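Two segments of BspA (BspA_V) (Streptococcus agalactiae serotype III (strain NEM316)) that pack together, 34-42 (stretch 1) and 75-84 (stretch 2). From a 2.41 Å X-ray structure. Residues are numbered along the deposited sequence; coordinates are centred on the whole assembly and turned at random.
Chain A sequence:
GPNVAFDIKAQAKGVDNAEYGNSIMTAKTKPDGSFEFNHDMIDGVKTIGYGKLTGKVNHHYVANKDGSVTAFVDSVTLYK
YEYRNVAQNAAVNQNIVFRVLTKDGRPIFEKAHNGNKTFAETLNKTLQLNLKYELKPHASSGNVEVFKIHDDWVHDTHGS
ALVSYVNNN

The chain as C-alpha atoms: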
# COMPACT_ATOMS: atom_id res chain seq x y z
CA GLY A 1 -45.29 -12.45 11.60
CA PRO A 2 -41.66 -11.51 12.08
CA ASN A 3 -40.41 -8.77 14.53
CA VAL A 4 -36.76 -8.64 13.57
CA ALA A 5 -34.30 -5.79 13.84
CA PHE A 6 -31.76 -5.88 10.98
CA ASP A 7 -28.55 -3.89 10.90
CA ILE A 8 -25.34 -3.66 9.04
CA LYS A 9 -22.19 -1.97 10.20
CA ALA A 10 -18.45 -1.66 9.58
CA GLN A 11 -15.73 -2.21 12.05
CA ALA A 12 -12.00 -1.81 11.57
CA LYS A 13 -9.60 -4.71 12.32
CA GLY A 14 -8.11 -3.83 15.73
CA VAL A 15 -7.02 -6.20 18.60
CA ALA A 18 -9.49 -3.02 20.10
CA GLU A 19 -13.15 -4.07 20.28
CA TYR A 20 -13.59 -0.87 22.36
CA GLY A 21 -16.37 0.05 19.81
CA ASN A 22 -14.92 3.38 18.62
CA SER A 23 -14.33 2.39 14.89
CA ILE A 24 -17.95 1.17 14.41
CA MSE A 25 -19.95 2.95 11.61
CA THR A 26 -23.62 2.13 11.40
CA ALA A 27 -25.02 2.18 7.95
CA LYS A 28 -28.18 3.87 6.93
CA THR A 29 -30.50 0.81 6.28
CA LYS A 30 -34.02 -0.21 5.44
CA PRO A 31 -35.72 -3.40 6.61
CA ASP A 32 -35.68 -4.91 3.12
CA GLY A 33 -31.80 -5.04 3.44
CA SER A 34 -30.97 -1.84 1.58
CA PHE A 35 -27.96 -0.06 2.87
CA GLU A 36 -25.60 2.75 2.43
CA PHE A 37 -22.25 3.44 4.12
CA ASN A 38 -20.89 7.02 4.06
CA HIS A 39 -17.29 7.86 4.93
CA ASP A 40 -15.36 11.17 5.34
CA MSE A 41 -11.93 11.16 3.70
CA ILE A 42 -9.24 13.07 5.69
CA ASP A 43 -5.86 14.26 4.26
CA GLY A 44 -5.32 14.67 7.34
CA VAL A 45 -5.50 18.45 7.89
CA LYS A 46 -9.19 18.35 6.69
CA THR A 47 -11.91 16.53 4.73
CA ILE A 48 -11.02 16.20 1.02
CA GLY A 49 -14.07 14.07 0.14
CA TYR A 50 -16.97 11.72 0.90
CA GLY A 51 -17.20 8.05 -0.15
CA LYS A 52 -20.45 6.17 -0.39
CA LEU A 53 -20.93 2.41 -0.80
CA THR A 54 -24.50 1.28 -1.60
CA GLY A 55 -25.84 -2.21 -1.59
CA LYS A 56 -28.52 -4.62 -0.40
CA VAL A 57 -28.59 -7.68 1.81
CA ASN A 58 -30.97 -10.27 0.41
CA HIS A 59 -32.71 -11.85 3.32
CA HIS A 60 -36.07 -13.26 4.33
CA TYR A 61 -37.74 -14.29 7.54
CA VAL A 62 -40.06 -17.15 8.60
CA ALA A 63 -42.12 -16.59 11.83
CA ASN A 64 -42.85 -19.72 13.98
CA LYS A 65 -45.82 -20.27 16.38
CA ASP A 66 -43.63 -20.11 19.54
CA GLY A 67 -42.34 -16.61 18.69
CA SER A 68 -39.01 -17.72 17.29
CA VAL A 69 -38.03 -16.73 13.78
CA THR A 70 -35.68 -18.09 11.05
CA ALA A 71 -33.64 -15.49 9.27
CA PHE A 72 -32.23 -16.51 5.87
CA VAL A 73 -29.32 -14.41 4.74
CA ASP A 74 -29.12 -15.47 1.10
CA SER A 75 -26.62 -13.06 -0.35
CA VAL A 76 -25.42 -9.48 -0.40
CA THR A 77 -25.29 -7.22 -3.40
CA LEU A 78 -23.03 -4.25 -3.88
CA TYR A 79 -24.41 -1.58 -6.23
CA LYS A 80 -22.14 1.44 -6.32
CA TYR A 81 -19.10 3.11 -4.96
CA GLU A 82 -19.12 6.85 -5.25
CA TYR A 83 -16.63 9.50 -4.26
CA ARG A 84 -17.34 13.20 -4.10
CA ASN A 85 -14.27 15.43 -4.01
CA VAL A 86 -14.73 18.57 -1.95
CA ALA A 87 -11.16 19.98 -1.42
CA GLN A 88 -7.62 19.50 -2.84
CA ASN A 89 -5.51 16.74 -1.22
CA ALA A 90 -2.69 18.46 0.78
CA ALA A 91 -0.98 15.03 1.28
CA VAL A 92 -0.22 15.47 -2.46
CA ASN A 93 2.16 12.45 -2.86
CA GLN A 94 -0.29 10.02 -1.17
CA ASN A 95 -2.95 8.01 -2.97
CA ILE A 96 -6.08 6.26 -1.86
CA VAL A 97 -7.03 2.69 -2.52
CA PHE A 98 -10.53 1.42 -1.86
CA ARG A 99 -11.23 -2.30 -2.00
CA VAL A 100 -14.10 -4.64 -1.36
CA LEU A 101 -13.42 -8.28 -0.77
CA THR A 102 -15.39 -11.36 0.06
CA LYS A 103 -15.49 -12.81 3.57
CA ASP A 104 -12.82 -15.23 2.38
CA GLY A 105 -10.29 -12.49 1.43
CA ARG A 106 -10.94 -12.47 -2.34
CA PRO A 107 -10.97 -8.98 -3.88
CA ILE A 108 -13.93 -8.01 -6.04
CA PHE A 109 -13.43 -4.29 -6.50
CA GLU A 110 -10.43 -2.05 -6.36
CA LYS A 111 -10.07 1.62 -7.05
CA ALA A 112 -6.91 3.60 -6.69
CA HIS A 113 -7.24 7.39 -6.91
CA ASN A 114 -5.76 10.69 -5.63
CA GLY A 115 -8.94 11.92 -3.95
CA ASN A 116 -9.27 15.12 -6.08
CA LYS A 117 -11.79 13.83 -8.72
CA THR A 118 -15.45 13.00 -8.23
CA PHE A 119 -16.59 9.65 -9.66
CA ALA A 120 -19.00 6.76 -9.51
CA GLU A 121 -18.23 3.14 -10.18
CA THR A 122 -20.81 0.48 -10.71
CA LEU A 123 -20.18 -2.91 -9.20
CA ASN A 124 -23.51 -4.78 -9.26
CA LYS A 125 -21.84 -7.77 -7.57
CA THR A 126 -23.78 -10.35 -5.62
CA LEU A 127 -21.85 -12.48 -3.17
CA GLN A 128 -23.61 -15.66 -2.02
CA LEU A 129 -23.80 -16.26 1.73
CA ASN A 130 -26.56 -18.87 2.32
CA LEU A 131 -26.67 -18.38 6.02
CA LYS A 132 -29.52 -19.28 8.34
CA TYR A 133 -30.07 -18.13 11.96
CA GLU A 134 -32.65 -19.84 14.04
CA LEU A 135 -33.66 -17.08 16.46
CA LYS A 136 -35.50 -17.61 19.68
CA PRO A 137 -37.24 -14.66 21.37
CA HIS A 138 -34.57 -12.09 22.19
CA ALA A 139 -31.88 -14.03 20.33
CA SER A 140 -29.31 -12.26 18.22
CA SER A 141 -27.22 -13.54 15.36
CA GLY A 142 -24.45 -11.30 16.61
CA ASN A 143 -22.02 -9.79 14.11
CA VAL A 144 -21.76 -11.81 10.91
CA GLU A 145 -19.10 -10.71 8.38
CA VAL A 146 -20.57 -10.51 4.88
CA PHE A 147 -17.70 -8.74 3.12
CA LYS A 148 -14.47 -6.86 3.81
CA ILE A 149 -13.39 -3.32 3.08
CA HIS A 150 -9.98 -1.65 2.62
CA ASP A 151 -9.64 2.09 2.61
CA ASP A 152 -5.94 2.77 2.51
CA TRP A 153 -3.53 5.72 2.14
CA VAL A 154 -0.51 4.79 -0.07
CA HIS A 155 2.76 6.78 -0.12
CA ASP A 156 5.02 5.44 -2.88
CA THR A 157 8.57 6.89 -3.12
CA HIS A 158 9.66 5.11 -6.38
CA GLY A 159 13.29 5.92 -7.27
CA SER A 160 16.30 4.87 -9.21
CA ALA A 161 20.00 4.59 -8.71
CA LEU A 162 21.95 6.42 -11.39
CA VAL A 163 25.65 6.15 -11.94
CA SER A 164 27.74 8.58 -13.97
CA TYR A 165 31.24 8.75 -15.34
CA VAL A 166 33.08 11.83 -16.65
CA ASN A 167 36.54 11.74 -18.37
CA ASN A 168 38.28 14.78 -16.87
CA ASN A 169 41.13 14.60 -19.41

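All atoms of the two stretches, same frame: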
# COMPACT_ATOMS: atom_id res chain seq x y z
N SER A 34 -31.65 -2.94 2.24
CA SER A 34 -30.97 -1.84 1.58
C SER A 34 -30.05 -1.15 2.53
O SER A 34 -30.40 -0.93 3.73
CB SER A 34 -31.98 -0.82 1.05
OG SER A 34 -32.68 -1.40 0.00
N PHE A 35 -28.88 -0.78 2.03
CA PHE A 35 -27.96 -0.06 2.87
C PHE A 35 -27.09 0.89 2.12
O PHE A 35 -26.86 0.75 0.93
CB PHE A 35 -27.09 -1.02 3.70
CG PHE A 35 -26.07 -1.80 2.89
CD1 PHE A 35 -24.87 -1.23 2.54
CD2 PHE A 35 -26.34 -3.12 2.45
CE1 PHE A 35 -23.92 -1.96 1.80
CE2 PHE A 35 -25.40 -3.85 1.72
CZ PHE A 35 -24.19 -3.27 1.38
N GLU A 36 -26.49 1.76 2.90
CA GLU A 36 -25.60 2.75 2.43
C GLU A 36 -24.64 3.17 3.56
O GLU A 36 -25.06 3.71 4.60
CB GLU A 36 -26.43 3.94 1.98
CG GLU A 36 -25.65 5.18 1.71
CD GLU A 36 -26.52 6.36 1.38
OE1 GLU A 36 -27.59 6.15 0.74
OE2 GLU A 36 -26.13 7.50 1.77
N PHE A 37 -23.36 2.89 3.34
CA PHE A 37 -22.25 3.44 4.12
C PHE A 37 -21.73 4.76 3.57
O PHE A 37 -21.46 4.85 2.41
CB PHE A 37 -21.07 2.46 4.10
CG PHE A 37 -21.32 1.22 4.89
CD1 PHE A 37 -21.25 1.26 6.28
CD2 PHE A 37 -21.66 0.04 4.27
CE1 PHE A 37 -21.49 0.12 7.01
CE2 PHE A 37 -21.86 -1.12 5.01
CZ PHE A 37 -21.76 -1.08 6.38
N ASN A 38 -21.52 5.73 4.43
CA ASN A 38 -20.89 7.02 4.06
C ASN A 38 -19.61 7.17 4.83
O ASN A 38 -19.60 6.92 5.98
CB ASN A 38 -21.88 8.14 4.40
CG ASN A 38 -23.01 8.22 3.38
OD1 ASN A 38 -22.79 8.64 2.25
ND2 ASN A 38 -24.20 7.75 3.74
N HIS A 39 -18.51 7.53 4.21
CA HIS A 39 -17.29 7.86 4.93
C HIS A 39 -16.64 9.21 4.52
O HIS A 39 -16.60 9.57 3.34
CB HIS A 39 -16.29 6.71 4.85
CG HIS A 39 -15.55 6.60 3.54
ND1 HIS A 39 -15.88 5.66 2.57
CD2 HIS A 39 -14.46 7.25 3.07
CE1 HIS A 39 -15.03 5.75 1.57
NE2 HIS A 39 -14.16 6.71 1.84
N ASP A 40 -16.16 9.95 5.52
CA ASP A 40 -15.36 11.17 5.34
C ASP A 40 -13.92 10.80 5.06
O ASP A 40 -13.34 10.02 5.80
CB ASP A 40 -15.38 12.01 6.63
CG ASP A 40 -16.61 12.86 6.75
OD1 ASP A 40 -17.64 12.53 6.13
OD2 ASP A 40 -16.53 13.89 7.47
N MSE A 41 -13.33 11.37 4.02
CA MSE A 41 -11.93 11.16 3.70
C MSE A 41 -11.09 12.37 4.12
O MSE A 41 -11.37 13.49 3.68
CB MSE A 41 -11.81 10.97 2.19
CG MSE A 41 -10.47 10.35 1.80
SE MSE A 41 -10.44 8.46 2.39
CE MSE A 41 -11.34 7.90 0.73
N ILE A 42 -10.07 12.10 4.95
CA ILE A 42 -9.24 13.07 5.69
C ILE A 42 -7.82 13.02 5.14
O ILE A 42 -7.29 11.94 4.95
CB ILE A 42 -9.15 12.66 7.21
CG1 ILE A 42 -10.53 12.45 7.83
CG2 ILE A 42 -8.40 13.70 8.03
CD1 ILE A 42 -11.45 13.66 7.76
N SER A 75 -27.76 -13.66 0.27
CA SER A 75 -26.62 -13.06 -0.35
C SER A 75 -26.55 -11.58 -0.02
O SER A 75 -27.45 -11.06 0.60
CB SER A 75 -26.76 -13.26 -1.84
OG SER A 75 -27.90 -12.52 -2.29
N VAL A 76 -25.52 -10.91 -0.52
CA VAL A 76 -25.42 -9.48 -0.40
C VAL A 76 -24.93 -8.87 -1.71
O VAL A 76 -23.98 -9.37 -2.30
CB VAL A 76 -24.51 -9.07 0.76
CG1 VAL A 76 -23.12 -9.71 0.67
CG2 VAL A 76 -24.41 -7.55 0.82
N THR A 77 -25.60 -7.80 -2.15
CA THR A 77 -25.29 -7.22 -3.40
C THR A 77 -24.68 -5.87 -3.17
O THR A 77 -25.22 -5.10 -2.42
CB THR A 77 -26.55 -7.10 -4.27
OG1 THR A 77 -27.04 -8.41 -4.53
CG2 THR A 77 -26.21 -6.44 -5.61
N LEU A 78 -23.55 -5.60 -3.81
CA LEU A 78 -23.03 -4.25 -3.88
C LEU A 78 -23.43 -3.57 -5.20
O LEU A 78 -23.19 -4.11 -6.26
CB LEU A 78 -21.52 -4.24 -3.74
CG LEU A 78 -20.85 -4.69 -2.42
CD1 LEU A 78 -21.41 -4.03 -1.15
CD2 LEU A 78 -20.91 -6.19 -2.27
N TYR A 79 -23.97 -2.36 -5.09
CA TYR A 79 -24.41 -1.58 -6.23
C TYR A 79 -23.33 -0.62 -6.67
O TYR A 79 -22.73 -0.82 -7.72
CB TYR A 79 -25.69 -0.80 -5.90
CG TYR A 79 -26.93 -1.63 -5.58
CD1 TYR A 79 -27.14 -2.90 -6.09
CD2 TYR A 79 -27.96 -1.07 -4.81
CE1 TYR A 79 -28.28 -3.62 -5.78
CE2 TYR A 79 -29.12 -1.77 -4.52
CZ TYR A 79 -29.27 -3.04 -4.99
OH TYR A 79 -30.42 -3.68 -4.67
N LYS A 80 -23.04 0.39 -5.86
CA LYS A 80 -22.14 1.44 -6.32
C LYS A 80 -21.15 1.87 -5.27
O LYS A 80 -21.44 1.84 -4.08
CB LYS A 80 -22.95 2.66 -6.77
CG LYS A 80 -23.71 2.44 -8.06
CD LYS A 80 -24.31 3.73 -8.64
CE LYS A 80 -25.33 3.47 -9.76
NZ LYS A 80 -24.81 2.49 -10.80
N TYR A 81 -20.00 2.31 -5.74
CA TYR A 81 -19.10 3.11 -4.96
C TYR A 81 -18.89 4.46 -5.60
O TYR A 81 -18.36 4.55 -6.70
CB TYR A 81 -17.76 2.41 -4.77
CG TYR A 81 -16.80 3.22 -3.89
CD1 TYR A 81 -17.06 3.40 -2.53
CD2 TYR A 81 -15.69 3.85 -4.44
CE1 TYR A 81 -16.22 4.17 -1.74
CE2 TYR A 81 -14.84 4.64 -3.65
CZ TYR A 81 -15.10 4.78 -2.31
OH TYR A 81 -14.26 5.55 -1.54
N GLU A 82 -19.26 5.49 -4.85
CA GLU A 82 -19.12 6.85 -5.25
C GLU A 82 -18.22 7.67 -4.31
O GLU A 82 -18.22 7.44 -3.07
CB GLU A 82 -20.50 7.52 -5.26
CG GLU A 82 -21.47 6.95 -6.27
CD GLU A 82 -22.93 7.22 -5.93
OE1 GLU A 82 -23.22 8.29 -5.34
OE2 GLU A 82 -23.80 6.38 -6.25
N TYR A 83 -17.51 8.62 -4.93
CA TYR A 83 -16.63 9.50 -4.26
C TYR A 83 -16.82 10.88 -4.77
O TYR A 83 -16.67 11.12 -5.96
CB TYR A 83 -15.18 9.05 -4.42
CG TYR A 83 -14.22 9.97 -3.67
CD1 TYR A 83 -14.02 9.87 -2.30
CD2 TYR A 83 -13.56 10.98 -4.33
CE1 TYR A 83 -13.13 10.72 -1.64
CE2 TYR A 83 -12.69 11.86 -3.67
CZ TYR A 83 -12.46 11.72 -2.34
OH TYR A 83 -11.58 12.59 -1.73
N ARG A 84 -17.10 11.79 -3.85
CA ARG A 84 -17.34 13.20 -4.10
C ARG A 84 -16.17 13.99 -3.52
O ARG A 84 -16.05 14.15 -2.30
CB ARG A 84 -18.64 13.67 -3.41

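Strands 34-42 and 75-84 run in roughly the same sense, with an angle of 50° between their directions. Their axes come no closer than 9.1 Å. That gap is too wide for backbone pairing, and no hydrogen bond crosses it. Side chains fill it instead, and the contact is small, burying 265 Å² in all.

Phe 35 makes the main bump at one end. Its CA-to-CB bond points sideways, but the p rotamer brings the end of the ring nearer to the second strand. The ring tip enters a shallow hollow lined by Val 76 and Leu 78. Phe 35 CE2 lies 3.9 Å from Val 76 CG2, and Phe 35 CZ lies 3.8 Å from Leu 78 CD1. Both methyl groups sit at the ring edge, near its plane, so the ring enters edge first. Between these two residues in sequence, the backbone of Thr 77 also comes close, with its O 4.3 Å from Phe 35 CE2.

The next contact is at His 39, because Glu 36, Phe 37 and Asn 38 do not reach the second strand. His 39 and Tyr 81 meet tip to tip. His 39 CE1 is 3.2 Å from Tyr 81 OH, a close approach, and each ring offers its edge to the other. Both side chains start sideways and end nearer the partner strand.

Met 41 is a selenomethionine and is poorly ordered, so its fit is less certain. Its CA-to-CB bond points toward the second strand. Met 41 CB packs at the ring edge of Tyr 83, 4.1 Å from CE1. The chain then bends back, and Met 41 CE comes within 4.4 Å of Tyr 81 OH. Met 41 thus touches Tyr 81 and Tyr 83, while the Tyr 81 hydroxyl lies near both His 39 and Met 41.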